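BIFUNCTIONAL PROTEIN Proline utilization A (PutA) (Corynebacterium freiburgense, PDB 5UX5) probably oxidises proline to glutamate in two steps, joining an FAD-dependent proline dehydrogenase and an NAD-dependent aldehyde dehydrogenase in one polypeptide with substrate channeling. Local coordinates at residues Met10-Arg15 against Ala274-Ala279; Arg15-Leu20 against Arg332-Ile337; Val326-Leu331 against Trp452-Asp457. All coordinates share one frame; numbering follows the deposited sequence.

Contact 1 (Met10-Arg15 against Ala274-Ala279); sequences MSYINR and ALQQLA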
loop_
_atom_site.group_PDB
_atom_site.type_symbol
_atom_site.label_atom_id
_atom_site.label_comp_id
_atom_site.label_asym_id
_atom_site.label_seq_id
_atom_site.Cartn_x
_atom_site.Cartn_y
_atom_site.Cartn_z
ATOM N N MET A 10 -0.900 -2.600 42.102
ATOM C CA MET A 10 -0.690 -3.899 41.487
ATOM C C MET A 10 0.150 -4.762 42.410
ATOM O O MET A 10 1.308 -4.439 42.679
ATOM C CB MET A 10 -0.023 -3.746 40.120
ATOM C CG MET A 10 -0.840 -2.924 39.136
ATOM S SD MET A 10 -2.604 -3.321 39.202
ATOM C CE MET A 10 -2.733 -4.613 37.960
ATOM N N SER A 11 -0.440 -5.864 42.872
ATOM C CA SER A 11 0.183 -6.828 43.772
ATOM C C SER A 11 1.277 -7.669 43.106
ATOM O O SER A 11 1.986 -8.406 43.806
ATOM C CB SER A 11 -0.900 -7.745 44.331
ATOM O OG SER A 11 -1.371 -8.623 43.313
ATOM N N TYR A 12 1.445 -7.585 41.786
ATOM C CA TYR A 12 2.562 -8.289 41.179
ATOM C C TYR A 12 3.897 -7.552 41.366
ATOM O O TYR A 12 4.952 -8.184 41.269
ATOM C CB TYR A 12 2.291 -8.547 39.683
ATOM C CG TYR A 12 1.916 -7.345 38.817
ATOM C CD1 TYR A 12 2.893 -6.462 38.358
ATOM C CD2 TYR A 12 0.602 -7.122 38.405
ATOM C CE1 TYR A 12 2.572 -5.364 37.544
ATOM C CE2 TYR A 12 0.268 -6.018 37.578
ATOM C CZ TYR A 12 1.260 -5.140 37.153
ATOM O OH TYR A 12 0.953 -4.036 36.352
ATOM N N ILE A 13 3.892 -6.241 41.648
ATOM C CA ILE A 13 5.149 -5.518 41.830
ATOM C C ILE A 13 5.820 -5.930 43.136
ATOM O O ILE A 13 5.154 -6.192 44.143
ATOM C CB ILE A 13 4.918 -4.002 41.795
ATOM C CG1 ILE A 13 4.141 -3.605 40.553
ATOM C CG2 ILE A 13 6.240 -3.260 41.801
ATOM C CD1 ILE A 13 4.048 -2.097 40.417
ATOM N N ASN A 14 7.147 -6.013 43.114
ATOM C CA ASN A 14 7.947 -6.414 44.268
ATOM C C ASN A 14 9.392 -6.024 43.988
ATOM O O ASN A 14 9.723 -5.532 42.903
ATOM C CB ASN A 14 7.865 -7.909 44.500
ATOM C CG ASN A 14 8.415 -8.654 43.332
ATOM O OD1 ASN A 14 9.612 -8.937 43.269
ATOM N ND2 ASN A 14 7.575 -8.873 42.340
ATOM N N ARG A 15 10.278 -6.354 44.931
ATOM C CA ARG A 15 11.675 -5.943 44.828
ATOM C C ARG A 15 12.649 -7.121 44.720
ATOM O O ARG A 15 13.830 -6.965 45.037
ATOM C CB ARG A 15 12.052 -5.043 46.010
ATOM C CG ARG A 15 11.154 -3.838 46.189
ATOM C CD ARG A 15 11.912 -2.516 46.230
ATOM N NE ARG A 15 13.190 -2.602 46.933
ATOM C CZ ARG A 15 14.255 -1.857 46.632
ATOM N NH1 ARG A 15 14.200 -0.967 45.621
ATOM N NH2 ARG A 15 15.381 -2.013 47.329
ATOM N N ALA A 274 -1.267 -9.098 27.090
ATOM C CA ALA A 274 -1.468 -10.444 26.573
ATOM C C ALA A 274 -1.025 -11.497 27.583
ATOM O O ALA A 274 -1.677 -12.534 27.741
ATOM C CB ALA A 274 -0.714 -10.612 25.250
ATOM N N LEU A 275 0.090 -11.251 28.267
ATOM C CA LEU A 275 0.579 -12.211 29.249
ATOM C C LEU A 275 -0.399 -12.359 30.400
ATOM O O LEU A 275 -0.707 -13.476 30.815
ATOM C CB LEU A 275 1.948 -11.772 29.777
ATOM C CG LEU A 275 2.542 -12.632 30.886
ATOM C CD1 LEU A 275 2.776 -14.024 30.344
ATOM C CD2 LEU A 275 3.826 -12.050 31.488
ATOM N N GLN A 276 -0.935 -11.248 30.900
ATOM C CA GLN A 276 -1.889 -11.336 31.998
ATOM C C GLN A 276 -3.128 -12.115 31.580
ATOM O O GLN A 276 -3.644 -12.947 32.342
ATOM C CB GLN A 276 -2.264 -9.946 32.491
ATOM C CG GLN A 276 -1.128 -9.235 33.175
ATOM C CD GLN A 276 -1.523 -7.865 33.669
ATOM O OE1 GLN A 276 -1.762 -7.674 34.858
ATOM N NE2 GLN A 276 -1.606 -6.907 32.764
ATOM N N GLN A 277 -3.611 -11.878 30.368
ATOM C CA GLN A 277 -4.791 -12.603 29.936
ATOM C C GLN A 277 -4.482 -14.082 29.766
ATOM O O GLN A 277 -5.294 -14.936 30.144
ATOM C CB GLN A 277 -5.324 -12.001 28.647
ATOM C CG GLN A 277 -6.706 -12.460 28.264
ATOM C CD GLN A 277 -6.643 -13.845 27.627
ATOM O OE1 GLN A 277 -5.596 -14.237 27.112
ATOM N NE2 GLN A 277 -7.759 -14.570 27.624
ATOM N N LEU A 278 -3.309 -14.405 29.214
ATOM C CA LEU A 278 -2.931 -15.806 29.085
ATOM C C LEU A 278 -2.709 -16.465 30.444
ATOM O O LEU A 278 -3.056 -17.639 30.621
ATOM C CB LEU A 278 -1.684 -15.933 28.209
ATOM C CG LEU A 278 -1.935 -15.863 26.699
ATOM C CD1 LEU A 278 -0.775 -15.244 25.968
ATOM C CD2 LEU A 278 -2.137 -17.256 26.215
ATOM N N ALA A 279 -2.208 -15.718 31.434
ATOM C CA ALA A 279 -2.012 -16.301 32.757
ATOM C C ALA A 279 -3.350 -16.612 33.402
ATOM O O ALA A 279 -3.507 -17.661 34.039
ATOM C CB ALA A 279 -1.197 -15.368 33.651
#
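The backbones stay well apart, 10.6 Å between Tyr-12 CA and Gln-276 CA, the closest CA atoms, and the segments meet through side chains. On one side runs an irregular N-terminal segment with a type I beta turn from Met-10 to Ile-13, on the other the helix 271-287 of the proline dehydrogenase TIM barrel, which follows strand 260-265 and belongs to the outer helical layer. Only 65 Å² is buried between the segments, both sides summed, as expected of a surface contact.

The main approach is Tyr-12 CE2 to Gln-276 OE1, 3.8 Å. The amide oxygen reaches the ring obliquely. Ring and amide planes stand 84° apart and the two side chains cross at about a right angle, so the groups do not stack. Gln-276 gets across the gap because its CG lies beside the backbone N, anti to the carbonyl carbon (chi1 -68°), and the chain beyond is extended, carrying the amide away from the helix. The tyrosine ring also has two edge-to-face partners, Phe-272 and Tyr-336, and Tyr-336 is packed against by the Gln-276 side chain; both rings belong to the barrel, so Tyr-12 meets it through two aromatic partners as well as through the glutamine.

Downstream, Asn-14 OD1 accepts a hydrogen bond from Asp-16 N, just inside the helix for which Arg-15 is the N-cap residue. At the other end of the segment, Met-10 folds back on the tyrosine: Met-10 CB sits 3.4 Å above the plane of the Tyr-12 ring, offset toward its rim, while Met-10 CE comes only to 4.5 Å from Gln-276 OE1, a peripheral approach.

Contact 2 (Arg15-Leu20 against Arg332-Ile337); sequences RDLENL and RMMDYI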
loop_
_atom_site.group_PDB
_atom_site.type_symbol
_atom_site.label_atom_id
_atom_site.label_comp_id
_atom_site.label_asym_id
_atom_site.label_seq_id
_atom_site.Cartn_x
_atom_site.Cartn_y
_atom_site.Cartn_z
ATOM N N ARG A 15 10.278 -6.354 44.931
ATOM C CA ARG A 15 11.675 -5.943 44.828
ATOM C C ARG A 15 12.649 -7.121 44.720
ATOM O O ARG A 15 13.830 -6.965 45.037
ATOM C CB ARG A 15 12.052 -5.043 46.010
ATOM C CG ARG A 15 11.154 -3.838 46.189
ATOM C CD ARG A 15 11.912 -2.516 46.230
ATOM N NE ARG A 15 13.190 -2.602 46.933
ATOM C CZ ARG A 15 14.255 -1.857 46.632
ATOM N NH1 ARG A 15 14.200 -0.967 45.621
ATOM N NH2 ARG A 15 15.381 -2.013 47.329
ATOM N N ASP A 16 12.198 -8.299 44.279
ATOM C CA ASP A 16 13.119 -9.430 44.183
ATOM C C ASP A 16 14.264 -9.125 43.218
ATOM O O ASP A 16 15.434 -9.352 43.539
ATOM C CB ASP A 16 12.365 -10.699 43.785
ATOM C CG ASP A 16 11.429 -11.172 44.876
ATOM O OD1 ASP A 16 11.743 -10.937 46.064
ATOM O OD2 ASP A 16 10.373 -11.759 44.559
ATOM N N LEU A 17 13.948 -8.600 42.032
ATOM C CA LEU A 17 14.997 -8.242 41.075
ATOM C C LEU A 17 15.987 -7.231 41.666
ATOM O O LEU A 17 17.202 -7.363 41.477
ATOM C CB LEU A 17 14.365 -7.692 39.789
ATOM C CG LEU A 17 14.062 -8.718 38.709
ATOM C CD1 LEU A 17 13.570 -8.033 37.474
ATOM C CD2 LEU A 17 15.332 -9.461 38.384
ATOM N N GLU A 18 15.494 -6.194 42.352
ATOM C CA GLU A 18 16.411 -5.260 43.009
ATOM C C GLU A 18 17.344 -5.968 43.988
ATOM O O GLU A 18 18.536 -5.645 44.056
ATOM C CB GLU A 18 15.645 -4.135 43.715
ATOM C CG GLU A 18 15.277 -2.986 42.764
ATOM C CD GLU A 18 13.880 -3.063 42.203
ATOM O OE1 GLU A 18 13.478 -2.096 41.525
ATOM O OE2 GLU A 18 13.205 -4.096 42.385
ATOM N N ASN A 19 16.836 -6.945 44.740
ATOM C CA ASN A 19 17.697 -7.616 45.702
ATOM C C ASN A 19 18.662 -8.583 45.025
ATOM O O ASN A 19 19.815 -8.713 45.458
ATOM C CB ASN A 19 16.852 -8.352 46.749
ATOM C CG ASN A 19 15.982 -7.410 47.592
ATOM O OD1 ASN A 19 16.347 -6.251 47.864
ATOM N ND2 ASN A 19 14.815 -7.912 48.006
ATOM N N LEU A 20 18.248 -9.215 43.929
ATOM C CA LEU A 20 19.096 -10.200 43.268
ATOM C C LEU A 20 20.072 -9.571 42.292
ATOM O O LEU A 20 20.921 -10.282 41.747
ATOM C CB LEU A 20 18.222 -11.226 42.535
ATOM C CG LEU A 20 17.178 -11.992 43.361
ATOM C CD1 LEU A 20 16.393 -12.895 42.471
ATOM C CD2 LEU A 20 17.812 -12.827 44.485
ATOM N N ARG A 332 9.996 -7.217 33.092
ATOM C CA ARG A 332 8.680 -7.145 33.730
ATOM C C ARG A 332 7.867 -8.407 33.471
ATOM O O ARG A 332 7.227 -8.942 34.386
ATOM C CB ARG A 332 7.897 -5.918 33.270
ATOM C CG ARG A 332 6.493 -5.842 33.881
ATOM C CD ARG A 332 5.745 -4.547 33.528
ATOM N NE ARG A 332 5.689 -4.350 32.079
ATOM C CZ ARG A 332 5.036 -3.371 31.448
ATOM N NH1 ARG A 332 4.361 -2.462 32.123
ATOM N NH2 ARG A 332 5.071 -3.296 30.126
ATOM N N MET A 333 7.878 -8.905 32.238
ATOM C CA MET A 333 7.075 -10.083 31.949
ATOM C C MET A 333 7.618 -11.314 32.657
ATOM O O MET A 333 6.850 -12.134 33.171
ATOM C CB MET A 333 6.976 -10.307 30.445
ATOM C CG MET A 333 6.303 -9.154 29.729
ATOM S SD MET A 333 5.591 -9.615 28.138
ATOM C CE MET A 333 7.028 -10.191 27.294
ATOM N N MET A 334 8.938 -11.450 32.698
ATOM C CA MET A 334 9.575 -12.515 33.461
ATOM C C MET A 334 9.167 -12.445 34.930
ATOM O O MET A 334 8.702 -13.433 35.519
ATOM C CB MET A 334 11.078 -12.359 33.297
ATOM C CG MET A 334 11.949 -13.348 33.911
ATOM S SD MET A 334 13.578 -12.709 33.533
ATOM C CE MET A 334 13.554 -11.281 34.564
ATOM N N ASP A 335 9.304 -11.258 35.516
ATOM C CA ASP A 335 8.964 -11.010 36.908
ATOM C C ASP A 335 7.551 -11.471 37.238
ATOM O O ASP A 335 7.311 -12.087 38.283
ATOM C CB ASP A 335 9.097 -9.504 37.138
ATOM C CG ASP A 335 9.330 -9.133 38.572
ATOM O OD1 ASP A 335 8.614 -9.642 39.467
ATOM O OD2 ASP A 335 10.228 -8.287 38.777
ATOM N N TYR A 336 6.599 -11.154 36.368
ATOM C CA TYR A 336 5.194 -11.401 36.656
ATOM C C TYR A 336 4.880 -12.894 36.642
ATOM O O TYR A 336 4.095 -13.384 37.467
ATOM C CB TYR A 336 4.347 -10.652 35.628
ATOM C CG TYR A 336 2.838 -10.862 35.678
ATOM C CD1 TYR A 336 2.241 -12.003 35.148
ATOM C CD2 TYR A 336 2.003 -9.869 36.179
ATOM C CE1 TYR A 336 0.864 -12.173 35.180
ATOM C CE2 TYR A 336 0.628 -10.021 36.206
ATOM C CZ TYR A 336 0.058 -11.178 35.710
ATOM O OH TYR A 336 -1.317 -11.312 35.745
ATOM N N ILE A 337 5.489 -13.634 35.714
ATOM C CA ILE A 337 4.984 -14.950 35.352
ATOM C C ILE A 337 5.699 -16.032 36.156
ATOM O O ILE A 337 5.129 -17.103 36.407
ATOM C CB ILE A 337 5.119 -15.165 33.825
ATOM C CG1 ILE A 337 4.109 -16.186 33.312
ATOM C CG2 ILE A 337 6.518 -15.565 33.443
ATOM C CD1 ILE A 337 2.703 -15.750 33.535
#
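Leu-17 against Asp-335 and Met-334 is a buried helix-to-helix contact, formed where the first turn of the N-terminal helix 16-31 meets the end of barrel helix 323-337. The closest CA atoms, Leu-17 CA and Asp-335 CA, are 7.8 Å apart, and 123 Å² is buried in all between the segments. On the N-terminal helix Leu-17 does the touching, through its CD1 and CG: CD1 lies 3.6 Å from Asp-335 OD2, and Leu-17 CG follows at 3.9 Å from the same oxygen. The two side chains slide past each other in opposite directions, so the leucine branch runs alongside the carboxylate. CG of Asp-335 is placed beside its carbonyl carbon, opposite the backbone N (chi1 -157°), and this turn brings the carboxylate toward helix 16-31. An apolar touch completes the interface, with Leu-17 CD1 at 4.4 Å from Met-334 CE.

A buried carboxylate beside a leucine needs polar partners elsewhere. Asp-335 OD2 makes a salt bridge to Arg-451 NH1, and OD1 is gripped by Arg-367, Arg-339 and the amide of Asn-14. Arg-451 also bridges to Glu-18 and Arg-367 to Asp-16; Arg-451 and Arg-367 thus each serve an acid on both helices. This probably offsets the like charges of Asp-16 OD2 and Asp-335 OD1, 5.8 Å apart. Asp-16 also touches Leu-363 of helix 354-367, which carries Arg-367; with Leu-17 on helix 323-337, the N-terminal helix is laid against the outer helical layer of the proline dehydrogenase (beta/alpha) barrel.

Contact 3 (Val326-Leu331 against Trp452-Asp457); sequences VDANFL and WKVAED. With FAD (flavin-adenine dinucleotide), chain E.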
loop_
_atom_site.group_PDB
_atom_site.type_symbol
_atom_site.label_atom_id
_atom_site.label_comp_id
_atom_site.label_asym_id
_atom_site.label_seq_id
_atom_site.Cartn_x
_atom_site.Cartn_y
_atom_site.Cartn_z
ATOM N N VAL A 326 12.503 -2.306 25.768
ATOM C CA VAL A 326 12.370 -3.719 25.470
ATOM C C VAL A 326 13.024 -4.544 26.560
ATOM O O VAL A 326 12.446 -5.512 27.072
ATOM C CB VAL A 326 12.989 -4.015 24.101
ATOM C CG1 VAL A 326 12.884 -5.482 23.825
ATOM C CG2 VAL A 326 12.303 -3.175 23.037
ATOM N N ASP A 327 14.267 -4.204 26.893
ATOM C CA ASP A 327 14.946 -4.907 27.970
ATOM C C ASP A 327 14.147 -4.823 29.265
ATOM O O ASP A 327 14.068 -5.799 30.015
ATOM C CB ASP A 327 16.342 -4.321 28.162
ATOM C CG ASP A 327 17.300 -4.753 27.084
ATOM O OD1 ASP A 327 17.075 -5.814 26.453
ATOM O OD2 ASP A 327 18.320 -4.068 26.914
ATOM N N ALA A 328 13.511 -3.670 29.510
ATOM C CA ALA A 328 12.723 -3.465 30.720
ATOM C C ALA A 328 11.489 -4.350 30.732
ATOM O O ALA A 328 11.188 -4.999 31.742
ATOM C CB ALA A 328 12.323 -1.996 30.844
ATOM N N ASN A 329 10.730 -4.343 29.635
ATOM C CA ASN A 329 9.515 -5.141 29.570
ATOM C C ASN A 329 9.830 -6.631 29.594
ATOM O O ASN A 329 9.039 -7.426 30.109
ATOM C CB ASN A 329 8.723 -4.771 28.311
ATOM C CG ASN A 329 7.300 -5.306 28.335
ATOM O OD1 ASN A 329 6.635 -5.267 29.367
ATOM N ND2 ASN A 329 6.821 -5.785 27.196
ATOM N N PHE A 330 10.963 -7.032 29.016
ATOM C CA PHE A 330 11.386 -8.420 29.116
ATOM C C PHE A 330 11.536 -8.815 30.581
ATOM O O PHE A 330 11.090 -9.887 30.996
ATOM C CB PHE A 330 12.691 -8.604 28.342
ATOM C CG PHE A 330 13.000 -10.020 27.950
ATOM C CD1 PHE A 330 12.450 -10.575 26.811
ATOM C CD2 PHE A 330 13.862 -10.801 28.717
ATOM C CE1 PHE A 330 12.766 -11.885 26.445
ATOM C CE2 PHE A 330 14.173 -12.098 28.356
ATOM C CZ PHE A 330 13.633 -12.633 27.219
ATOM N N LEU A 331 12.118 -7.932 31.394
ATOM C CA LEU A 331 12.226 -8.217 32.820
ATOM C C LEU A 331 10.872 -8.140 33.511
ATOM O O LEU A 331 10.615 -8.902 34.446
ATOM C CB LEU A 331 13.218 -7.265 33.476
ATOM C CG LEU A 331 14.676 -7.334 33.023
ATOM C CD1 LEU A 331 15.391 -6.098 33.493
ATOM C CD2 LEU A 331 15.350 -8.494 33.658
ATOM N N TRP A 452 8.790 -1.702 35.828
ATOM C CA TRP A 452 7.365 -1.480 36.078
ATOM C C TRP A 452 6.844 -0.181 35.487
ATOM O O TRP A 452 5.632 0.047 35.493
ATOM C CB TRP A 452 7.088 -1.477 37.587
ATOM C CG TRP A 452 7.644 -2.675 38.314
ATOM C CD1 TRP A 452 8.645 -2.682 39.246
ATOM C CD2 TRP A 452 7.225 -4.040 38.170
ATOM N NE1 TRP A 452 8.879 -3.961 39.680
ATOM C CE2 TRP A 452 8.021 -4.813 39.034
ATOM C CE3 TRP A 452 6.258 -4.680 37.394
ATOM C CZ2 TRP A 452 7.874 -6.195 39.140
ATOM C CZ3 TRP A 452 6.118 -6.035 37.501
ATOM C CH2 TRP A 452 6.918 -6.784 38.370
ATOM N N LYS A 453 7.730 0.671 34.990
ATOM C CA LYS A 453 7.371 2.008 34.555
ATOM C C LYS A 453 7.131 2.116 33.053
ATOM O O LYS A 453 6.461 3.053 32.616
ATOM C CB LYS A 453 8.471 2.977 35.006
ATOM C CG LYS A 453 8.835 2.783 36.503
ATOM C CD LYS A 453 9.898 3.748 37.019
ATOM C CE LYS A 453 9.666 4.053 38.477
ATOM N NZ LYS A 453 9.672 5.522 38.782
ATOM N N VAL A 454 7.621 1.160 32.264
ATOM C CA VAL A 454 7.418 1.176 30.819
ATOM C C VAL A 454 5.939 1.022 30.488
ATOM O O VAL A 454 5.138 0.521 31.283
ATOM C CB VAL A 454 8.248 0.069 30.158
ATOM C CG1 VAL A 454 9.730 0.414 30.268
ATOM C CG2 VAL A 454 7.915 -1.276 30.783
ATOM N N ALA A 455 5.564 1.485 29.302
ATOM C CA ALA A 455 4.150 1.511 28.988
ATOM C C ALA A 455 3.618 0.097 28.838
ATOM O O ALA A 455 4.370 -0.866 28.707
ATOM C CB ALA A 455 3.884 2.282 27.708
ATOM N N GLU A 456 2.292 -0.019 28.864
ATOM C CA GLU A 456 1.652 -1.294 28.602
ATOM C C GLU A 456 0.511 -1.218 27.607
ATOM O O GLU A 456 0.083 -2.271 27.129
ATOM C CB GLU A 456 1.134 -1.925 29.904
ATOM C CG GLU A 456 -0.033 -1.230 30.588
ATOM C CD GLU A 456 -0.495 -2.010 31.821
ATOM O OE1 GLU A 456 -1.433 -2.846 31.700
ATOM O OE2 GLU A 456 0.116 -1.813 32.905
ATOM N N ASP A 457 0.010 -0.028 27.270
ATOM C CA ASP A 457 -0.984 0.087 26.210
ATOM C C ASP A 457 -0.353 -0.205 24.857
ATOM O O ASP A 457 0.868 -0.184 24.697
ATOM C CB ASP A 457 -1.607 1.480 26.182
ATOM C CG ASP A 457 -2.719 1.634 27.168
ATOM O OD1 ASP A 457 -3.160 0.601 27.724
ATOM O OD2 ASP A 457 -3.177 2.781 27.360
HETATM P PA FAD E . 19.615 -8.352 22.730
HETATM O O1A FAD E . 20.809 -7.580 22.070
HETATM O O2A FAD E . 19.423 -8.265 24.171
HETATM O O5B FAD E . 18.239 -8.009 22.295
HETATM C C5B FAD E . 18.016 -7.538 20.979
HETATM C C4B FAD E . 16.545 -7.195 20.834
HETATM O O4B FAD E . 16.269 -5.934 21.371
HETATM C C3B FAD E . 16.091 -7.135 19.410
HETATM O O3B FAD E . 15.806 -8.352 18.816
HETATM C C2B FAD E . 14.892 -6.261 19.501
HETATM O O2B FAD E . 13.744 -6.993 19.731
HETATM C C1B FAD E . 15.256 -5.317 20.610
HETATM N N9A FAD E . 15.721 -4.025 20.126
HETATM C C8A FAD E . 17.002 -3.719 19.689
HETATM N N7A FAD E . 17.049 -2.431 19.295
HETATM C C5A FAD E . 15.814 -1.813 19.466
HETATM C C6A FAD E . 15.312 -0.516 19.247
HETATM N N6A FAD E . 16.105 0.572 18.699
HETATM N N1A FAD E . 14.027 -0.263 19.542
HETATM C C2A FAD E . 13.218 -1.250 20.040
HETATM N N3A FAD E . 13.678 -2.521 20.264
HETATM C C4A FAD E . 14.950 -2.833 19.994
HETATM N N1 FAD E . 11.609 -13.546 17.537
HETATM C C2 FAD E . 10.216 -13.376 17.206
HETATM O O2 FAD E . 9.775 -12.124 16.849
HETATM N N3 FAD E . 9.366 -14.490 17.189
HETATM C C4 FAD E . 9.821 -15.764 17.532
HETATM O O4 FAD E . 8.957 -16.845 17.522
HETATM C C4X FAD E . 11.223 -15.930 18.035
HETATM N N5 FAD E . 11.692 -17.131 18.553
HETATM C C5X FAD E . 12.995 -17.236 19.060
HETATM C C6 FAD E . 13.479 -18.451 19.581
HETATM C C7 FAD E . 14.779 -18.518 20.068
HETATM C C7M FAD E . 15.326 -19.801 20.623
HETATM C C8 FAD E . 15.592 -17.413 20.068
HETATM C C8M FAD E . 16.988 -17.493 20.596
HETATM C C9 FAD E . 15.123 -16.213 19.553
HETATM C C9A FAD E . 13.836 -16.129 19.057
HETATM N N10 FAD E . 13.385 -14.874 18.553
HETATM C C10 FAD E . 12.078 -14.756 18.036
HETATM C "C1'" FAD E . 14.307 -13.724 18.515
HETATM C "C2'" FAD E . 14.201 -12.724 19.634
HETATM O "O2'" FAD E . 12.994 -12.059 19.518
HETATM C "C3'" FAD E . 15.417 -11.779 19.521
HETATM O "O3'" FAD E . 15.316 -11.099 18.330
HETATM C "C4'" FAD E . 16.819 -12.398 19.576
HETATM O "O4'" FAD E . 16.865 -13.597 20.261
HETATM C "C5'" FAD E . 17.911 -11.419 20.064
HETATM O "O5'" FAD E . 17.604 -10.675 21.238
HETATM P P FAD E . 18.364 -10.853 22.658
HETATM O O1P FAD E . 17.481 -11.036 23.949
HETATM O O2P FAD E . 19.369 -11.995 22.240
HETATM O O3P FAD E . 19.622 -9.830 22.666
#
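Asn-329 and Val-454 bring the backbones closest, with 6.8 Å between Asn-329 CA and Val-454 CA, where a loop without regular structure passes the middle of helix 323-337; 121 Å² is buried between the segments, both sides summed. Val-454 does the touching, dividing its two methyls between neighbouring helix residues. CG1 lies beside the valine's own N, anti to its carbonyl carbon (chi1 -69°), and meets Ala-328 CB at 3.6 Å. CG2 approaches Asn-329 more loosely, 4.3 Å from its backbone N and 4.4 Å from its CB. The packing is apolar, and the amide of Asn-329 is satisfied elsewhere: OD1 accepts from Arg-332 NH2 and ND2 donates to Ala-266 O.

The helix is one of the outer helices of the proline dehydrogenase TIM barrel; the loop packs on one flank, and Val-326, directed away from the loop, reaches the FAD. Val-326 CG2 packs beside the adenine, 3.7 Å from FAD C2A; its CG1 lies 4.0 Å from the ribose atom FAD C1B. Asp-327 OD1 forms a salt bridge with Lys-299 NZ, itself hydrogen-bonded to FAD, so the carboxylate is a second-shell group that probably helps to position that lysine.

Overall arrangement
From the N terminus, residues 10-15 enter contact 1 and, sharing Arg-15, lead straight into contact 2 on helix 16-31. Contact 1 closes a loop of 258 residues at helix 271-287; contact 2 closes one of 311 at helix 323-337. Contact 3 opens on that same helix, six residues earlier, and closes after 120 residues at the loop 452-457. Along the chain contact 2 therefore crosses both others, whereas contacts 1 and 3 stand in series. In space all three centres lie 11 to 12 Å apart. Trp-452 joins them, its CZ3 lying 3.4 Å from Tyr-12 CD1 and 3.6 Å from Arg-332 CG. Together they tie the N-terminal segment and the 452-457 loop to two barrel helices.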